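Local coordinates for protein uracil-DNA glycosylase (Nitratifractor salsuginis, PDB 5X3G) that is a uracil-DNA glycosylase, a member of an alpha/beta family of DNA repair proteins built round a central parallel beta-sheet, at residues A[7-19]-A[31-43]. Residues are numbered along the deposited sequence; the frame is centred on the assembly and turned at random.
Sequences TNRPIHQLQELLR and LLPALMTLEDSYL
Leu14 lays its CD1 methyl over CG of Met36, a selenomethionine here, and CB of Leu35, while its CD2 is turned to Leu43. CD1 rests 3.8 Å from Met36 CG, and the side chains of Leu14 and Leu35 run antiparallel alongside each other. On the other branch, CD2 touches Leu43 CD2 at 4.1 Å, with Leu43 coming roughly square across Leu14. One turn on, Leu18 brings CD1 within 3.9 Å of both Leu32 CD1 and Leu35 CD1, while its CD2 faces Leu31 CD2. Leu32 forks round this face of the helix: its other methyl, CD2, lies 4.0 Å from Gln15 CG.

All this belongs to a cluster of three short helices at the N-terminal end of the chain, beside the main body of the alpha/beta fold, where helix 11-19 runs at 119° to helix 31-35. A type I turn from Leu35 to Leu38 separates the latter from helix 40-43, whose N-cap, Glu39, accepts from Tyr42 N through OE1. Phe189 of helix 179-196 also packs against Ala34 and Leu35, joining the cluster to the body of the protein.

Polar contacts gather where the chain enters helix 11-19. With its chain bent at chi2 (-55°) and again at chi3, Arg9 doubles back so that the edge of its guanidinium faces segment 31-43. NH1 makes a salt bridge to Asp40 OD1 at 2.6 Å. The guanidinium and carboxylate are far from coplanar, their planes 62° apart. NH2 gives a weak hydrogen bond, 2.9 Å long, to Met36 O. Beside this pair the Pro10 ring, at the N-cap of helix 11-19, sets CG against Leu43 CD1 at 3.8 Å.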
ATOM      1  N   THR A   7     -12.773 -29.350  12.801  1.00 57.98           N
ATOM      2  CA  THR A   7     -11.446 -29.145  12.231  1.00 60.41           C
ATOM      3  C   THR A   7     -10.704 -28.012  12.940  1.00 59.70           C
ATOM      4  O   THR A   7     -11.222 -26.902  13.078  1.00 50.71           O
ATOM      5  CB  THR A   7     -11.522 -28.850  10.718  1.00 60.38           C
ATOM      6  OG1 THR A   7     -10.279 -28.428  10.243  1.00 55.09           O
ATOM      7  CG2 THR A   7     -12.540 -27.809  10.419  1.00 53.85           C
ATOM      8  N   ASN A   8      -9.484 -28.309  13.382  1.00 50.81           N
ATOM      9  CA  ASN A   8      -8.719 -27.369  14.191  1.00 44.90           C
ATOM     10  C   ASN A   8      -8.265 -26.172  13.363  1.00 53.70           C
ATOM     11  O   ASN A   8      -8.014 -26.284  12.160  1.00 43.69           O
ATOM     12  CB  ASN A   8      -7.507 -28.074  14.804  1.00 45.76           C
ATOM     13  CG  ASN A   8      -7.123 -27.508  16.155  1.00 43.88           C
ATOM     14  OD1 ASN A   8      -7.715 -27.855  17.178  1.00 44.05           O
ATOM     15  ND2 ASN A   8      -6.125 -26.633  16.166  1.00 42.95           N
ATOM     16  N   ARG A   9      -8.165 -25.010  14.024  1.00 37.93           N
ATOM     17  CA  ARG A   9      -7.698 -23.777  13.412  1.00 46.71           C
ATOM     18  C   ARG A   9      -6.371 -23.355  14.032  1.00 38.13           C
ATOM     19  O   ARG A   9      -6.158 -23.556  15.233  1.00 39.05           O
ATOM     20  CB  ARG A   9      -8.718 -22.642  13.583  1.00 38.63           C
ATOM     21  CG  ARG A   9     -10.170 -23.054  13.376  1.00 45.14           C
ATOM     22  CD  ARG A   9     -10.402 -23.726  12.029  1.00 46.40           C
ATOM     23  NE  ARG A   9     -10.485 -22.769  10.933  1.00 55.15           N
ATOM     24  CZ  ARG A   9      -9.530 -22.592  10.027  1.00 50.09           C
ATOM     25  NH1 ARG A   9      -8.420 -23.313  10.088  1.00 56.87           N
ATOM     26  NH2 ARG A   9      -9.684 -21.700   9.058  1.00 46.32           N
ATOM     27  N   PRO A  10      -5.437 -22.762  13.228  1.00 46.09           N
ATOM     28  CA  PRO A  10      -4.102 -22.406  13.740  1.00 41.75           C
ATOM     29  C   PRO A  10      -4.079 -21.045  14.430  1.00 45.71           C
ATOM     30  O   PRO A  10      -3.300 -20.155  14.084  1.00 37.74           O
ATOM     31  CB  PRO A  10      -3.252 -22.432  12.464  1.00 45.18           C
ATOM     32  CG  PRO A  10      -4.198 -21.970  11.404  1.00 44.34           C
ATOM     33  CD  PRO A  10      -5.561 -22.500  11.782  1.00 43.08           C
ATOM     34  N   ILE A  11      -4.942 -20.887  15.437  1.00 32.88           N
ATOM     35  CA  ILE A  11      -5.101 -19.593  16.100  1.00 36.57           C
ATOM     36  C   ILE A  11      -3.797 -19.161  16.764  1.00 42.06           C
ATOM     37  O   ILE A  11      -3.357 -18.013  16.622  1.00 29.77           O
ATOM     38  CB  ILE A  11      -6.259 -19.652  17.112  1.00 35.37           C
ATOM     39  CG1 ILE A  11      -7.577 -19.968  16.398  1.00 29.87           C
ATOM     40  CG2 ILE A  11      -6.348 -18.352  17.894  1.00 38.70           C
ATOM     41  CD1 ILE A  11      -8.814 -19.625  17.202  1.00 43.82           C
ATOM     42  N   HIS A  12      -3.166 -20.076  17.506  1.00 35.59           N
ATOM     43  CA  HIS A  12      -1.897 -19.761  18.159  1.00 38.45           C
ATOM     44  C   HIS A  12      -0.845 -19.341  17.138  1.00 33.65           C
ATOM     45  O   HIS A  12      -0.105 -18.370  17.355  1.00 34.70           O
ATOM     46  CB  HIS A  12      -1.422 -20.972  18.967  1.00 38.16           C
ATOM     47  CG  HIS A  12      -0.353 -20.658  19.968  1.00 36.47           C
ATOM     48  ND1 HIS A  12       0.984 -20.903  19.733  1.00 44.76           N
ATOM     49  CD2 HIS A  12      -0.424 -20.133  21.214  1.00 42.92           C
ATOM     50  CE1 HIS A  12       1.689 -20.537  20.789  1.00 44.33           C
ATOM     51  NE2 HIS A  12       0.858 -20.066  21.702  1.00 50.15           N
ATOM     52  N   GLN A  13      -0.783 -20.046  16.007  1.00 31.99           N
ATOM     53  CA  GLN A  13       0.170 -19.697  14.961  1.00 33.19           C
ATOM     54  C   GLN A  13      -0.129 -18.335  14.350  1.00 32.53           C
ATOM     55  O   GLN A  13       0.800 -17.619  13.966  1.00 28.97           O
ATOM     56  CB  GLN A  13       0.172 -20.764  13.867  1.00 32.35           C
ATOM     57  CG  GLN A  13       0.498 -22.164  14.352  1.00 42.68           C
ATOM     58  CD  GLN A  13       0.665 -23.141  13.207  1.00 58.23           C
ATOM     59  OE1 GLN A  13       1.241 -22.806  12.172  1.00 65.63           O
ATOM     60  NE2 GLN A  13       0.155 -24.354  13.383  1.00 62.86           N
ATOM     61  N   LEU A  14      -1.407 -17.965  14.237  1.00 31.45           N
ATOM     62  CA  LEU A  14      -1.744 -16.676  13.637  1.00 33.29           C
ATOM     63  C   LEU A  14      -1.429 -15.527  14.585  1.00 30.12           C
ATOM     64  O   LEU A  14      -0.956 -14.470  14.152  1.00 33.21           O
ATOM     65  CB  LEU A  14      -3.215 -16.649  13.225  1.00 27.77           C
ATOM     66  CG  LEU A  14      -3.622 -17.637  12.132  1.00 31.05           C
ATOM     67  CD1 LEU A  14      -5.096 -17.477  11.773  1.00 30.29           C
ATOM     68  CD2 LEU A  14      -2.735 -17.479  10.909  1.00 28.42           C
ATOM     69  N   GLN A  15      -1.693 -15.710  15.881  1.00 26.51           N
ATOM     70  CA  GLN A  15      -1.240 -14.726  16.858  1.00 35.57           C
ATOM     71  C   GLN A  15       0.279 -14.595  16.823  1.00 37.02           C
ATOM     72  O   GLN A  15       0.822 -13.483  16.924  1.00 36.95           O
ATOM     73  CB  GLN A  15      -1.734 -15.107  18.256  1.00 33.42           C
ATOM     74  CG  GLN A  15      -3.254 -15.077  18.391  1.00 35.04           C
ATOM     75  CD  GLN A  15      -3.744 -15.687  19.691  1.00 47.25           C
ATOM     76  OE1 GLN A  15      -3.236 -16.713  20.139  1.00 38.17           O
ATOM     77  NE2 GLN A  15      -4.746 -15.060  20.297  1.00 44.92           N
ATOM     78  N   GLU A  16       0.982 -15.720  16.650  1.00 32.45           N
ATOM     79  CA  GLU A  16       2.428 -15.657  16.457  1.00 36.05           C
ATOM     80  C   GLU A  16       2.786 -14.841  15.220  1.00 32.03           C
ATOM     81  O   GLU A  16       3.697 -14.010  15.264  1.00 29.25           O
ATOM     82  CB  GLU A  16       3.018 -17.061  16.349  1.00 42.04           C
ATOM     83  CG  GLU A  16       4.527 -17.053  16.158  1.00 46.04           C
ATOM     84  CD  GLU A  16       5.094 -18.414  15.811  1.00 52.39           C
ATOM     85  OE1 GLU A  16       6.313 -18.607  15.999  1.00 54.80           O
ATOM     86  OE2 GLU A  16       4.328 -19.286  15.352  1.00 50.73           O
ATOM     87  N   LEU A  17       2.085 -15.072  14.108  1.00 27.24           N
ATOM     88  CA  LEU A  17       2.371 -14.334  12.880  1.00 34.39           C
ATOM     89  C   LEU A  17       2.171 -12.838  13.080  1.00 28.16           C
ATOM     90  O   LEU A  17       2.958 -12.026  12.577  1.00 24.64           O
ATOM     91  CB  LEU A  17       1.482 -14.842  11.746  1.00 22.32           C
ATOM     92  CG  LEU A  17       1.585 -14.096  10.414  1.00 31.57           C
ATOM     93  CD1 LEU A  17       2.953 -14.288   9.776  1.00 31.95           C
ATOM     94  CD2 LEU A  17       0.477 -14.529   9.475  1.00 33.85           C
ATOM     95  N   LEU A  18       1.125 -12.456  13.813  1.00 23.70           N
ATOM     96  CA  LEU A  18       0.905 -11.044  14.106  1.00 30.41           C
ATOM     97  C   LEU A  18       2.045 -10.473  14.939  1.00 32.13           C
ATOM     98  O   LEU A  18       2.532  -9.370  14.667  1.00 30.46           O
ATOM     99  CB  LEU A  18      -0.431 -10.853  14.821  1.00 30.29           C
ATOM    100  CG  LEU A  18      -1.631 -10.460  13.954  1.00 28.17           C
ATOM    101  CD1 LEU A  18      -2.135 -11.640  13.136  1.00 24.08           C
ATOM    102  CD2 LEU A  18      -2.733  -9.889  14.831  1.00 27.09           C
ATOM    103  N   ARG A  19       2.489 -11.214  15.958  1.00 32.72           N
ATOM    104  CA  ARG A  19       3.582 -10.713  16.790  1.00 32.88           C
ATOM    105  C   ARG A  19       4.881 -10.599  15.998  1.00 28.57           C
ATOM    106  O   ARG A  19       5.643  -9.642  16.178  1.00 31.53           O
ATOM    107  CB  ARG A  19       3.779 -11.613  18.009  1.00 27.57           C
ATOM    108  CG  ARG A  19       2.747 -11.419  19.102  1.00 32.23           C
ATOM    109  CD  ARG A  19       3.181 -12.131  20.367  1.00 28.10           C
ATOM    110  NE  ARG A  19       3.634 -13.495  20.089  1.00 31.21           N
ATOM    111  CZ  ARG A  19       2.853 -14.568  20.153  1.00 40.87           C
ATOM    112  NH1 ARG A  19       1.576 -14.444  20.487  1.00 28.05           N
ATOM    113  NH2 ARG A  19       3.350 -15.767  19.884  1.00 26.33           N
ATOM    114  N   LEU A  31      -8.429  -8.928  12.202  1.00 26.70           N
ATOM    115  CA  LEU A  31      -7.422  -9.598  11.388  1.00 26.87           C
ATOM    116  C   LEU A  31      -7.449 -11.115  11.542  1.00 34.65           C
ATOM    117  O   LEU A  31      -7.254 -11.837  10.558  1.00 31.00           O
ATOM    118  CB  LEU A  31      -6.037  -9.051  11.747  1.00 27.38           C
ATOM    119  CG  LEU A  31      -4.911  -9.048  10.719  1.00 32.74           C
ATOM    120  CD1 LEU A  31      -5.409  -8.547   9.374  1.00 23.24           C
ATOM    121  CD2 LEU A  31      -3.776  -8.169  11.229  1.00 26.70           C
ATOM    122  N   LEU A  32      -7.680 -11.618  12.756  1.00 33.71           N
ATOM    123  CA  LEU A  32      -7.758 -13.065  12.945  1.00 36.43           C
ATOM    124  C   LEU A  32      -8.927 -13.686  12.188  1.00 35.67           C
ATOM    125  O   LEU A  32      -8.714 -14.701  11.503  1.00 34.19           O
ATOM    126  CB  LEU A  32      -7.808 -13.395  14.442  1.00 42.22           C
ATOM    127  CG  LEU A  32      -6.540 -14.005  15.042  1.00 39.61           C
ATOM    128  CD1 LEU A  32      -5.327 -13.153  14.704  1.00 37.67           C
ATOM    129  CD2 LEU A  32      -6.683 -14.162  16.546  1.00 36.45           C
ATOM    130  N   PRO A  33     -10.159 -13.158  12.256  1.00 33.33           N
ATOM    131  CA  PRO A  33     -11.216 -13.699  11.379  1.00 32.22           C
ATOM    132  C   PRO A  33     -10.840 -13.681   9.909  1.00 37.41           C
ATOM    133  O   PRO A  33     -10.949 -14.711   9.229  1.00 34.33           O
ATOM    134  CB  PRO A  33     -12.410 -12.787  11.682  1.00 38.66           C
ATOM    135  CG  PRO A  33     -12.193 -12.356  13.074  1.00 33.37           C
ATOM    136  CD  PRO A  33     -10.708 -12.172  13.207  1.00 29.29           C
ATOM    137  N   ALA A  34     -10.383 -12.531   9.404  1.00 34.25           N
ATOM    138  CA  ALA A  34      -9.984 -12.425   8.004  1.00 33.54           C
ATOM    139  C   ALA A  34      -8.997 -13.522   7.625  1.00 29.70           C
ATOM    140  O   ALA A  34      -9.241 -14.303   6.696  1.00 32.12           O
ATOM    141  CB  ALA A  34      -9.386 -11.041   7.743  1.00 35.98           C
ATOM    142  N   LEU A  35      -7.887 -13.617   8.364  1.00 24.56           N
ATOM    143  CA  LEU A  35      -6.886 -14.639   8.084  1.00 24.70           C
ATOM    144  C   LEU A  35      -7.463 -16.044   8.177  1.00 38.36           C
ATOM    145  O   LEU A  35      -7.018 -16.944   7.453  1.00 33.51           O
ATOM    146  CB  LEU A  35      -5.704 -14.493   9.038  1.00 23.47           C
ATOM    147  CG  LEU A  35      -4.782 -13.308   8.763  1.00 25.47           C
ATOM    148  CD1 LEU A  35      -3.781 -13.122   9.897  1.00 26.50           C
ATOM    149  CD2 LEU A  35      -4.072 -13.512   7.430  1.00 19.90           C
HETATM  150  N   MSE A  36      -8.450 -16.256   9.044  1.00 34.06           N
HETATM  151  CA  MSE A  36      -9.005 -17.592   9.211  1.00 34.02           C
HETATM  152  C   MSE A  36      -9.884 -18.006   8.033  1.00 47.26           C
HETATM  153  O   MSE A  36     -10.386 -19.130   7.999  1.00 35.60           O
HETATM  154  CB  MSE A  36      -9.795 -17.689  10.517  1.00 43.32           C
HETATM  155  CG  MSE A  36      -8.913 -17.802  11.753  1.00 40.90           C
HETATM  156 SE   MSE A  36      -9.912 -18.110  13.398  1.00 73.73          SE
HETATM  157  CE  MSE A  36     -10.584 -16.313  13.724  1.00 43.96           C
ATOM    158  N   THR A  37     -10.069 -17.102   7.067  1.00 31.21           N
ATOM    159  CA  THR A  37     -10.775 -17.469   5.846  1.00 31.85           C
ATOM    160  C   THR A  37      -9.869 -18.163   4.836  1.00 32.76           C
ATOM    161  O   THR A  37     -10.372 -18.774   3.887  1.00 37.76           O
ATOM    162  CB  THR A  37     -11.418 -16.234   5.208  1.00 34.93           C
ATOM    163  OG1 THR A  37     -10.397 -15.347   4.739  1.00 40.09           O
ATOM    164  CG2 THR A  37     -12.294 -15.503   6.222  1.00 30.25           C
ATOM    165  N   LEU A  38      -8.553 -18.088   5.019  1.00 35.60           N
ATOM    166  CA  LEU A  38      -7.635 -18.819   4.158  1.00 36.04           C
ATOM    167  C   LEU A  38      -7.722 -20.314   4.438  1.00 38.17           C
ATOM    168  O   LEU A  38      -7.854 -20.749   5.585  1.00 37.11           O
ATOM    169  CB  LEU A  38      -6.199 -18.329   4.360  1.00 32.46           C
ATOM    170  CG  LEU A  38      -5.927 -16.852   4.059  1.00 33.51           C
ATOM    171  CD1 LEU A  38      -4.705 -16.353   4.818  1.00 38.14           C
ATOM    172  CD2 LEU A  38      -5.761 -16.635   2.563  1.00 38.82           C
ATOM    173  N   GLU A  39      -7.649 -21.100   3.369  1.00 37.16           N
ATOM    174  CA  GLU A  39      -7.777 -22.549   3.439  1.00 43.35           C
ATOM    175  C   GLU A  39      -6.607 -23.106   4.245  1.00 44.01           C
ATOM    176  O   GLU A  39      -5.495 -22.573   4.175  1.00 44.75           O
ATOM    177  CB  GLU A  39      -7.829 -23.137   2.024  1.00 39.20           C
ATOM    178  CG  GLU A  39      -8.165 -24.617   1.920  1.00 56.15           C
ATOM    179  CD  GLU A  39      -6.966 -25.505   2.135  1.00 62.30           C
ATOM    180  OE1 GLU A  39      -5.834 -25.019   1.931  1.00 60.59           O
ATOM    181  OE2 GLU A  39      -7.152 -26.686   2.497  1.00 61.89           O
ATOM    182  N   ASP A  40      -6.869 -24.163   5.021  1.00 43.90           N
ATOM    183  CA  ASP A  40      -5.913 -24.613   6.034  1.00 42.19           C
ATOM    184  C   ASP A  40      -4.555 -24.957   5.431  1.00 38.97           C
ATOM    185  O   ASP A  40      -3.513 -24.577   5.981  1.00 46.30           O
ATOM    186  CB  ASP A  40      -6.480 -25.813   6.794  1.00 55.21           C
ATOM    187  CG  ASP A  40      -7.378 -25.404   7.945  1.00 59.16           C
ATOM    188  OD1 ASP A  40      -6.843 -25.026   9.009  1.00 59.41           O
ATOM    189  OD2 ASP A  40      -8.615 -25.455   7.787  1.00 63.00           O
ATOM    190  N   SER A  41      -4.539 -25.686   4.311  1.00 40.94           N
ATOM    191  CA  SER A  41      -3.266 -26.036   3.688  1.00 44.75           C
ATOM    192  C   SER A  41      -2.499 -24.789   3.269  1.00 38.25           C
ATOM    193  O   SER A  41      -1.275 -24.717   3.440  1.00 42.02           O
ATOM    194  CB  SER A  41      -3.498 -26.953   2.485  1.00 24.66           C
ATOM    195  N   TYR A  42      -3.205 -23.792   2.729  1.00 42.01           N
ATOM    196  CA  TYR A  42      -2.560 -22.532   2.377  1.00 43.03           C
ATOM    197  C   TYR A  42      -1.920 -21.884   3.598  1.00 42.35           C
ATOM    198  O   TYR A  42      -0.814 -21.335   3.514  1.00 40.50           O
ATOM    199  CB  TYR A  42      -3.578 -21.589   1.735  1.00 34.86           C
ATOM    200  CG  TYR A  42      -2.963 -20.422   0.995  1.00 34.31           C
ATOM    201  CD1 TYR A  42      -2.652 -20.519  -0.354  1.00 34.09           C
ATOM    202  CD2 TYR A  42      -2.694 -19.226   1.647  1.00 33.09           C
ATOM    203  CE1 TYR A  42      -2.089 -19.457  -1.035  1.00 39.67           C
ATOM    204  CE2 TYR A  42      -2.130 -18.157   0.974  1.00 32.90           C
ATOM    205  CZ  TYR A  42      -1.829 -18.279  -0.367  1.00 34.41           C
ATOM    206  OH  TYR A  42      -1.272 -17.221  -1.043  1.00 35.73           O
ATOM    207  N   LEU A  43      -2.595 -21.949   4.750  1.00 43.33           N
ATOM    208  CA  LEU A  43      -2.037 -21.374   5.969  1.00 36.06           C
ATOM    209  C   LEU A  43      -0.807 -22.145   6.433  1.00 42.67           C
ATOM    210  O   LEU A  43       0.153 -21.547   6.933  1.00 40.39           O
ATOM    211  CB  LEU A  43      -3.096 -21.340   7.070  1.00 36.58           C
ATOM    212  CG  LEU A  43      -4.091 -20.182   6.994  1.00 35.63           C
ATOM    213  CD1 LEU A  43      -5.152 -20.306   8.074  1.00 35.23           C
ATOM    214  CD2 LEU A  43      -3.353 -18.861   7.118  1.00 34.90           C
TER